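Long-range contact in alcohol dehydrogenase (Thermus thermophilus, PDB 2EIH), which probably acts as a zinc-containing oxidoreductase of the alcohol dehydrogenase family, using a nicotinamide cofactor: residues Val85-Glu97 against Asp104-Arg117. Sequence-based numbering, arbitrary orientation.
Sequences VVINPGLSCGRCE and DNLCPRYQILGEHR. With ZN (zinc ion), chain C.
The ring of Tyr110 lies against the backbone of Gly90 and Leu91. Asn105 CA sits over the centre of one of its faces, and Ser92 CB approaches the edge, near the ring plane, 4.4 Å from Tyr110 CD2. Gly90 CA and Leu91 O meet the ring obliquely. With CG anti to the backbone N (chi1 -173°), the ring reaches back along strand 84-91 and brings Tyr110 OH to 3.6 Å from Gly90 CA. Trimming this residue to an alanine would probably open a gap between Gly90 and the 3-10 segment 104-106, leaving Asn105 CA without the ring beneath it. The second flat group, the Arg117 guanidinium, receives Leu91 CD2 at its edge, 4.1 Å from Arg117 NE.

Between these groups the chains pair as a short antiparallel ladder. Gln111 N donates to Leu91 O at 2.7 Å, and Leu113 N to Pro89 O at 3.1 Å. Leu113 also packs its CD2 on Ile87 CG2, the two side chains crossing at about a right angle. Toward the zinc end, Lys294 gathers Ser92 OG, Gly90 O and the carboxylate of Asp104, the last through a salt bridge.

Beyond the ladder both segments reach one zinc ion: Cys93 SG binds it at 2.5 Å and Cys107 SG at 2.6 Å, and Cys96 and Cys99 complete a four-sulfur site. This all-cysteine lobe matches the structural zinc site of zinc-dependent alcohol dehydrogenases. The backbone N of Arg95 donates to Cys93 SG, and that of Arg109 more weakly to Cys107 SG. If the cysteines bind as thiolates, these N-H groups are likely to temper the negative charge gathered around the metal, which ties the two chain segments together beyond their strand pairing.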
ATOM      1  N   VAL A  85      -7.696  20.944  26.747  1.00 27.72           N
ATOM      2  CA  VAL A  85      -7.160  19.748  26.101  1.00 25.33           C
ATOM      3  C   VAL A  85      -7.980  18.466  26.307  1.00 24.05           C
ATOM      4  O   VAL A  85      -8.836  18.373  27.186  1.00 22.50           O
ATOM      5  CB  VAL A  85      -5.728  19.457  26.625  1.00 27.11           C
ATOM      6  CG1 VAL A  85      -4.804  20.623  26.315  1.00 29.90           C
ATOM      7  CG2 VAL A  85      -5.750  19.218  28.139  1.00 28.07           C
ATOM      8  N   VAL A  86      -7.697  17.478  25.467  1.00 23.29           N
ATOM      9  CA  VAL A  86      -8.321  16.163  25.556  1.00 22.40           C
ATOM     10  C   VAL A  86      -7.113  15.243  25.693  1.00 22.46           C
ATOM     11  O   VAL A  86      -5.998  15.607  25.323  1.00 22.35           O
ATOM     12  CB  VAL A  86      -9.114  15.789  24.284  1.00 20.91           C
ATOM     13  CG1 VAL A  86     -10.195  16.813  24.038  1.00 20.48           C
ATOM     14  CG2 VAL A  86      -8.182  15.715  23.094  1.00 24.23           C
ATOM     15  N   ILE A  87      -7.346  14.050  26.218  1.00 22.63           N
ATOM     16  CA  ILE A  87      -6.303  13.065  26.453  1.00 19.81           C
ATOM     17  C   ILE A  87      -6.237  12.035  25.335  1.00 21.37           C
ATOM     18  O   ILE A  87      -7.262  11.618  24.816  1.00 21.60           O
ATOM     19  CB  ILE A  87      -6.584  12.361  27.791  1.00 18.89           C
ATOM     20  CG1 ILE A  87      -6.370  13.353  28.945  1.00 15.83           C
ATOM     21  CG2 ILE A  87      -5.772  11.088  27.898  1.00 15.74           C
ATOM     22  CD1 ILE A  87      -6.926  12.883  30.256  1.00 16.02           C
ATOM     23  N   ASN A  88      -5.018  11.653  24.964  1.00 22.28           N
ATOM     24  CA  ASN A  88      -4.743  10.635  23.933  1.00 23.82           C
ATOM     25  C   ASN A  88      -4.419   9.455  24.858  1.00 23.73           C
ATOM     26  O   ASN A  88      -3.310   9.361  25.370  1.00 24.87           O
ATOM     27  CB  ASN A  88      -3.496  11.034  23.139  1.00 23.95           C
ATOM     28  CG  ASN A  88      -3.510  10.517  21.714  1.00 21.92           C
ATOM     29  OD1 ASN A  88      -3.736   9.331  21.471  1.00 23.27           O
ATOM     30  ND2 ASN A  88      -3.231  11.399  20.767  1.00 22.97           N
ATOM     31  N   PRO A  89      -5.375   8.538  25.065  1.00 24.48           N
ATOM     32  CA  PRO A  89      -5.228   7.373  25.946  1.00 25.85           C
ATOM     33  C   PRO A  89      -4.112   6.363  25.693  1.00 29.19           C
ATOM     34  O   PRO A  89      -3.895   5.466  26.514  1.00 30.63           O
ATOM     35  CB  PRO A  89      -6.614   6.746  25.905  1.00 23.95           C
ATOM     36  CG  PRO A  89      -7.043   7.015  24.511  1.00 25.33           C
ATOM     37  CD  PRO A  89      -6.579   8.419  24.228  1.00 22.93           C
ATOM     38  N   GLY A  90      -3.377   6.514  24.592  1.00 31.72           N
ATOM     39  CA  GLY A  90      -2.310   5.570  24.288  1.00 34.14           C
ATOM     40  C   GLY A  90      -0.966   5.837  24.944  1.00 35.23           C
ATOM     41  O   GLY A  90      -0.310   6.835  24.645  1.00 36.79           O
ATOM     42  N   LEU A  91      -0.553   4.939  25.831  1.00 35.96           N
ATOM     43  CA  LEU A  91       0.735   5.069  26.514  1.00 38.71           C
ATOM     44  C   LEU A  91       1.745   4.020  26.043  1.00 39.70           C
ATOM     45  O   LEU A  91       1.478   2.818  26.071  1.00 40.13           O
ATOM     46  CB  LEU A  91       0.560   4.950  28.026  1.00 39.03           C
ATOM     47  CG  LEU A  91      -0.075   6.145  28.732  1.00 40.63           C
ATOM     48  CD1 LEU A  91      -1.460   6.397  28.158  1.00 42.73           C
ATOM     49  CD2 LEU A  91      -0.163   5.861  30.222  1.00 41.66           C
ATOM     50  N   SER A  92       2.909   4.493  25.621  1.00 40.58           N
ATOM     51  CA  SER A  92       3.967   3.625  25.132  1.00 43.33           C
ATOM     52  C   SER A  92       5.307   4.165  25.620  1.00 45.55           C
ATOM     53  O   SER A  92       5.357   5.212  26.275  1.00 46.34           O
ATOM     54  CB  SER A  92       3.938   3.586  23.601  1.00 41.59           C
ATOM     55  OG  SER A  92       3.971   4.904  23.067  1.00 40.24           O
ATOM     56  N   CYS A  93       6.395   3.469  25.298  1.00 47.63           N
ATOM     57  CA  CYS A  93       7.722   3.908  25.743  1.00 50.09           C
ATOM     58  C   CYS A  93       8.380   4.886  24.778  1.00 50.87           C
ATOM     59  O   CYS A  93       9.347   5.561  25.134  1.00 51.89           O
ATOM     60  CB  CYS A  93       8.641   2.700  25.965  1.00 50.73           C
ATOM     61  SG  CYS A  93       9.126   1.820  24.458  1.00 51.56           S
ATOM     62  N   GLY A  94       7.851   4.954  23.559  1.00 51.32           N
ATOM     63  CA  GLY A  94       8.394   5.858  22.560  1.00 53.28           C
ATOM     64  C   GLY A  94       9.873   5.689  22.245  1.00 54.44           C
ATOM     65  O   GLY A  94      10.538   6.644  21.836  1.00 53.68           O
ATOM     66  N   ARG A  95      10.391   4.476  22.429  1.00 55.50           N
ATOM     67  CA  ARG A  95      11.799   4.206  22.152  1.00 55.58           C
ATOM     68  C   ARG A  95      12.038   2.891  21.411  1.00 54.41           C
ATOM     69  O   ARG A  95      13.122   2.672  20.866  1.00 55.30           O
ATOM     70  CB  ARG A  95      12.600   4.213  23.453  1.00 57.17           C
ATOM     71  CG  ARG A  95      12.447   5.493  24.249  1.00 60.05           C
ATOM     72  CD  ARG A  95      13.657   5.729  25.127  1.00 63.53           C
ATOM     73  NE  ARG A  95      13.952   4.574  25.965  1.00 66.78           N
ATOM     74  CZ  ARG A  95      13.147   4.115  26.917  1.00 68.97           C
ATOM     75  NH1 ARG A  95      11.990   4.716  27.158  1.00 70.77           N
ATOM     76  NH2 ARG A  95      13.492   3.048  27.626  1.00 69.41           N
ATOM     77  N   CYS A  96      11.033   2.017  21.387  1.00 52.18           N
ATOM     78  CA  CYS A  96      11.168   0.733  20.698  1.00 49.82           C
ATOM     79  C   CYS A  96      10.839   0.884  19.216  1.00 48.06           C
ATOM     80  O   CYS A  96      10.314   1.913  18.788  1.00 48.93           O
ATOM     81  CB  CYS A  96      10.244  -0.319  21.323  1.00 48.43           C
ATOM     82  SG  CYS A  96       8.520  -0.187  20.840  1.00 46.20           S
ATOM     83  N   GLU A  97      11.151  -0.149  18.442  1.00 45.50           N
ATOM     84  CA  GLU A  97      10.898  -0.145  17.005  1.00 44.08           C
ATOM     85  C   GLU A  97       9.430   0.201  16.708  1.00 42.62           C
ATOM     86  O   GLU A  97       9.147   1.108  15.929  1.00 40.49           O
ATOM     87  CB  GLU A  97      11.257  -1.516  16.408  1.00 43.90           C
ATOM     88  CG  GLU A  97      11.389  -1.550  14.885  1.00 43.13           C
ATOM     89  CD  GLU A  97      11.736  -2.939  14.356  1.00 42.04           C
ATOM     90  OE1 GLU A  97      12.538  -3.642  15.007  1.00 41.34           O
ATOM     91  OE2 GLU A  97      11.219  -3.318  13.284  1.00 40.95           O
ATOM     92  N   ASP A 104       2.568   2.768  18.107  1.00 40.08           N
ATOM     93  CA  ASP A 104       2.679   2.730  19.560  1.00 39.15           C
ATOM     94  C   ASP A 104       1.703   1.739  20.199  1.00 39.49           C
ATOM     95  O   ASP A 104       2.035   1.083  21.193  1.00 37.62           O
ATOM     96  CB  ASP A 104       2.473   4.140  20.134  1.00 39.14           C
ATOM     97  CG  ASP A 104       1.102   4.716  19.807  1.00 37.20           C
ATOM     98  OD1 ASP A 104       0.764   4.821  18.614  1.00 37.86           O
ATOM     99  OD2 ASP A 104       0.371   5.061  20.751  1.00 35.88           O
ATOM    100  N   ASN A 105       0.509   1.619  19.618  1.00 40.27           N
ATOM    101  CA  ASN A 105      -0.515   0.701  20.130  1.00 40.70           C
ATOM    102  C   ASN A 105      -0.091  -0.760  19.972  1.00 42.05           C
ATOM    103  O   ASN A 105      -0.811  -1.680  20.369  1.00 42.91           O
ATOM    104  CB  ASN A 105      -1.873   0.953  19.435  1.00 38.97           C
ATOM    105  CG  ASN A 105      -1.840   0.677  17.939  1.00 37.46           C
ATOM    106  OD1 ASN A 105      -0.943   1.131  17.231  1.00 34.66           O
ATOM    107  ND2 ASN A 105      -2.833  -0.056  17.450  1.00 37.46           N
ATOM    108  N   LEU A 106       1.081  -0.965  19.381  1.00 42.94           N
ATOM    109  CA  LEU A 106       1.617  -2.309  19.203  1.00 42.43           C
ATOM    110  C   LEU A 106       2.910  -2.455  19.998  1.00 41.98           C
ATOM    111  O   LEU A 106       3.627  -3.447  19.876  1.00 42.07           O
ATOM    112  CB  LEU A 106       1.861  -2.619  17.720  1.00 43.56           C
ATOM    113  CG  LEU A 106       0.708  -3.273  16.942  1.00 44.44           C
ATOM    114  CD1 LEU A 106       0.388  -4.646  17.536  1.00 44.27           C
ATOM    115  CD2 LEU A 106      -0.525  -2.378  17.003  1.00 46.93           C
ATOM    116  N   CYS A 107       3.205  -1.453  20.819  1.00 42.27           N
ATOM    117  CA  CYS A 107       4.395  -1.474  21.663  1.00 42.29           C
ATOM    118  C   CYS A 107       4.283  -2.618  22.666  1.00 42.53           C
ATOM    119  O   CYS A 107       3.200  -2.911  23.176  1.00 42.43           O
ATOM    120  CB  CYS A 107       4.531  -0.149  22.419  1.00 41.21           C
ATOM    121  SG  CYS A 107       5.702  -0.194  23.808  1.00 38.93           S
ATOM    122  N   PRO A 108       5.402  -3.291  22.957  1.00 43.91           N
ATOM    123  CA  PRO A 108       5.336  -4.393  23.919  1.00 43.76           C
ATOM    124  C   PRO A 108       4.946  -3.902  25.321  1.00 43.35           C
ATOM    125  O   PRO A 108       4.392  -4.665  26.117  1.00 42.61           O
ATOM    126  CB  PRO A 108       6.741  -4.993  23.854  1.00 43.65           C
ATOM    127  CG  PRO A 108       7.598  -3.819  23.459  1.00 45.27           C
ATOM    128  CD  PRO A 108       6.762  -3.141  22.409  1.00 44.14           C
ATOM    129  N   ARG A 109       5.213  -2.624  25.600  1.00 42.95           N
ATOM    130  CA  ARG A 109       4.898  -2.001  26.895  1.00 42.90           C
ATOM    131  C   ARG A 109       3.671  -1.084  26.808  1.00 41.47           C
ATOM    132  O   ARG A 109       3.410  -0.290  27.714  1.00 40.37           O
ATOM    133  CB  ARG A 109       6.096  -1.180  27.396  1.00 45.62           C
ATOM    134  CG  ARG A 109       7.326  -2.000  27.786  1.00 50.14           C
ATOM    135  CD  ARG A 109       7.084  -2.768  29.088  1.00 54.26           C
ATOM    136  NE  ARG A 109       8.154  -3.715  29.418  1.00 59.39           N
ATOM    137  CZ  ARG A 109       8.343  -4.888  28.810  1.00 60.55           C
ATOM    138  NH1 ARG A 109       9.346  -5.677  29.181  1.00 61.28           N
ATOM    139  NH2 ARG A 109       7.529  -5.277  27.835  1.00 59.33           N
ATOM    140  N   TYR A 110       2.928  -1.203  25.713  1.00 39.52           N
ATOM    141  CA  TYR A 110       1.747  -0.393  25.483  1.00 37.24           C
ATOM    142  C   TYR A 110       0.754  -0.475  26.620  1.00 38.36           C
ATOM    143  O   TYR A 110       0.468  -1.556  27.134  1.00 38.11           O
ATOM    144  CB  TYR A 110       1.057  -0.822  24.194  1.00 35.69           C
ATOM    145  CG  TYR A 110      -0.086   0.077  23.794  1.00 34.69           C
ATOM    146  CD1 TYR A 110      -1.361  -0.444  23.586  1.00 34.73           C
ATOM    147  CD2 TYR A 110       0.116   1.438  23.587  1.00 32.31           C
ATOM    148  CE1 TYR A 110      -2.412   0.365  23.176  1.00 34.72           C
ATOM    149  CE2 TYR A 110      -0.917   2.264  23.176  1.00 33.76           C
ATOM    150  CZ  TYR A 110      -2.185   1.722  22.965  1.00 35.74           C
ATOM    151  OH  TYR A 110      -3.212   2.525  22.512  1.00 35.37           O
ATOM    152  N   GLN A 111       0.219   0.678  27.001  1.00 38.57           N
ATOM    153  CA  GLN A 111      -0.751   0.741  28.076  1.00 39.65           C
ATOM    154  C   GLN A 111      -1.774   1.839  27.869  1.00 39.72           C
ATOM    155  O   GLN A 111      -1.447   2.968  27.483  1.00 38.82           O
ATOM    156  CB  GLN A 111      -0.044   0.979  29.394  1.00 42.05           C
ATOM    157  CG  GLN A 111       0.284  -0.276  30.123  1.00 48.13           C
ATOM    158  CD  GLN A 111       0.963   0.020  31.436  1.00 52.16           C
ATOM    159  OE1 GLN A 111       0.596   0.977  32.132  1.00 53.55           O
ATOM    160  NE2 GLN A 111       1.951  -0.800  31.796  1.00 53.59           N
ATOM    161  N   ILE A 112      -3.025   1.503  28.133  1.00 38.89           N
ATOM    162  CA  ILE A 112      -4.084   2.478  27.991  1.00 38.75           C
ATOM    163  C   ILE A 112      -4.286   3.126  29.352  1.00 38.55           C
ATOM    164  O   ILE A 112      -4.374   2.432  30.365  1.00 39.90           O
ATOM    165  CB  ILE A 112      -5.392   1.811  27.542  1.00 38.30           C
ATOM    166  CG1 ILE A 112      -5.111   0.865  26.363  1.00 37.89           C
ATOM    167  CG2 ILE A 112      -6.393   2.871  27.133  1.00 37.44           C
ATOM    168  CD1 ILE A 112      -6.330   0.130  25.854  1.00 36.48           C
ATOM    169  N   LEU A 113      -4.326   4.457  29.380  1.00 37.38           N
ATOM    170  CA  LEU A 113      -4.529   5.187  30.627  1.00 34.76           C
ATOM    171  C   LEU A 113      -5.700   4.565  31.390  1.00 34.24           C
ATOM    172  O   LEU A 113      -6.735   4.240  30.803  1.00 32.74           O
ATOM    173  CB  LEU A 113      -4.822   6.663  30.330  1.00 33.80           C
ATOM    174  CG  LEU A 113      -5.091   7.590  31.520  1.00 32.10           C
ATOM    175  CD1 LEU A 113      -3.911   7.553  32.460  1.00 32.50           C
ATOM    176  CD2 LEU A 113      -5.341   9.004  31.039  1.00 30.41           C
ATOM    177  N   GLY A 114      -5.524   4.378  32.694  1.00 34.74           N
ATOM    178  CA  GLY A 114      -6.580   3.800  33.516  1.00 35.64           C
ATOM    179  C   GLY A 114      -6.605   2.279  33.555  1.00 36.90           C
ATOM    180  O   GLY A 114      -7.310   1.670  34.364  1.00 34.68           O
ATOM    181  N   GLU A 115      -5.832   1.658  32.677  1.00 39.99           N
ATOM    182  CA  GLU A 115      -5.779   0.208  32.628  1.00 43.69           C
ATOM    183  C   GLU A 115      -4.779  -0.341  33.644  1.00 45.34           C
ATOM    184  O   GLU A 115      -4.998  -1.395  34.241  1.00 46.99           O
ATOM    185  CB  GLU A 115      -5.391  -0.252  31.227  1.00 45.45           C
ATOM    186  CG  GLU A 115      -5.427  -1.751  31.039  1.00 47.94           C
ATOM    187  CD  GLU A 115      -4.836  -2.175  29.719  1.00 49.36           C
ATOM    188  OE1 GLU A 115      -4.852  -3.390  29.432  1.00 53.58           O
ATOM    189  OE2 GLU A 115      -4.344  -1.300  28.971  1.00 49.07           O
ATOM    190  N   HIS A 116      -3.683   0.382  33.845  1.00 45.97           N
ATOM    191  CA  HIS A 116      -2.656  -0.049  34.782  1.00 47.17           C
ATOM    192  C   HIS A 116      -2.227   1.082  35.693  1.00 47.04           C
ATOM    193  O   HIS A 116      -1.771   0.849  36.814  1.00 48.15           O
ATOM    194  CB  HIS A 116      -1.450  -0.576  34.016  1.00 49.26           C
ATOM    195  CG  HIS A 116      -1.736  -1.822  33.245  1.00 52.71           C
ATOM    196  ND1 HIS A 116      -2.016  -3.023  33.859  1.00 53.80           N
ATOM    197  CD2 HIS A 116      -1.833  -2.050  31.913  1.00 54.53           C
ATOM    198  CE1 HIS A 116      -2.273  -3.938  32.940  1.00 55.09           C
ATOM    199  NE2 HIS A 116      -2.169  -3.372  31.752  1.00 55.24           N
ATOM    200  N   ARG A 117      -2.375   2.304  35.196  1.00 46.09           N
ATOM    201  CA  ARG A 117      -2.018   3.503  35.939  1.00 44.75           C
ATOM    202  C   ARG A 117      -3.283   4.318  36.194  1.00 42.69           C
ATOM    203  O   ARG A 117      -4.237   4.222  35.432  1.00 41.58           O
ATOM    204  CB  ARG A 117      -1.021   4.338  35.138  1.00 47.21           C
ATOM    205  CG  ARG A 117      -0.456   5.484  35.944  1.00 54.70           C
ATOM    206  CD  ARG A 117       0.558   6.292  35.158  1.00 58.79           C
ATOM    207  NE  ARG A 117      -0.060   7.106  34.110  1.00 60.92           N
ATOM    208  CZ  ARG A 117      -0.882   8.130  34.327  1.00 60.70           C
ATOM    209  NH1 ARG A 117      -1.382   8.800  33.299  1.00 63.61           N
ATOM    210  NH2 ARG A 117      -1.203   8.491  35.561  1.00 59.31           N
TER
HETATM  211 ZN    ZN C 500       7.514   1.310  22.648  1.00 43.82          ZN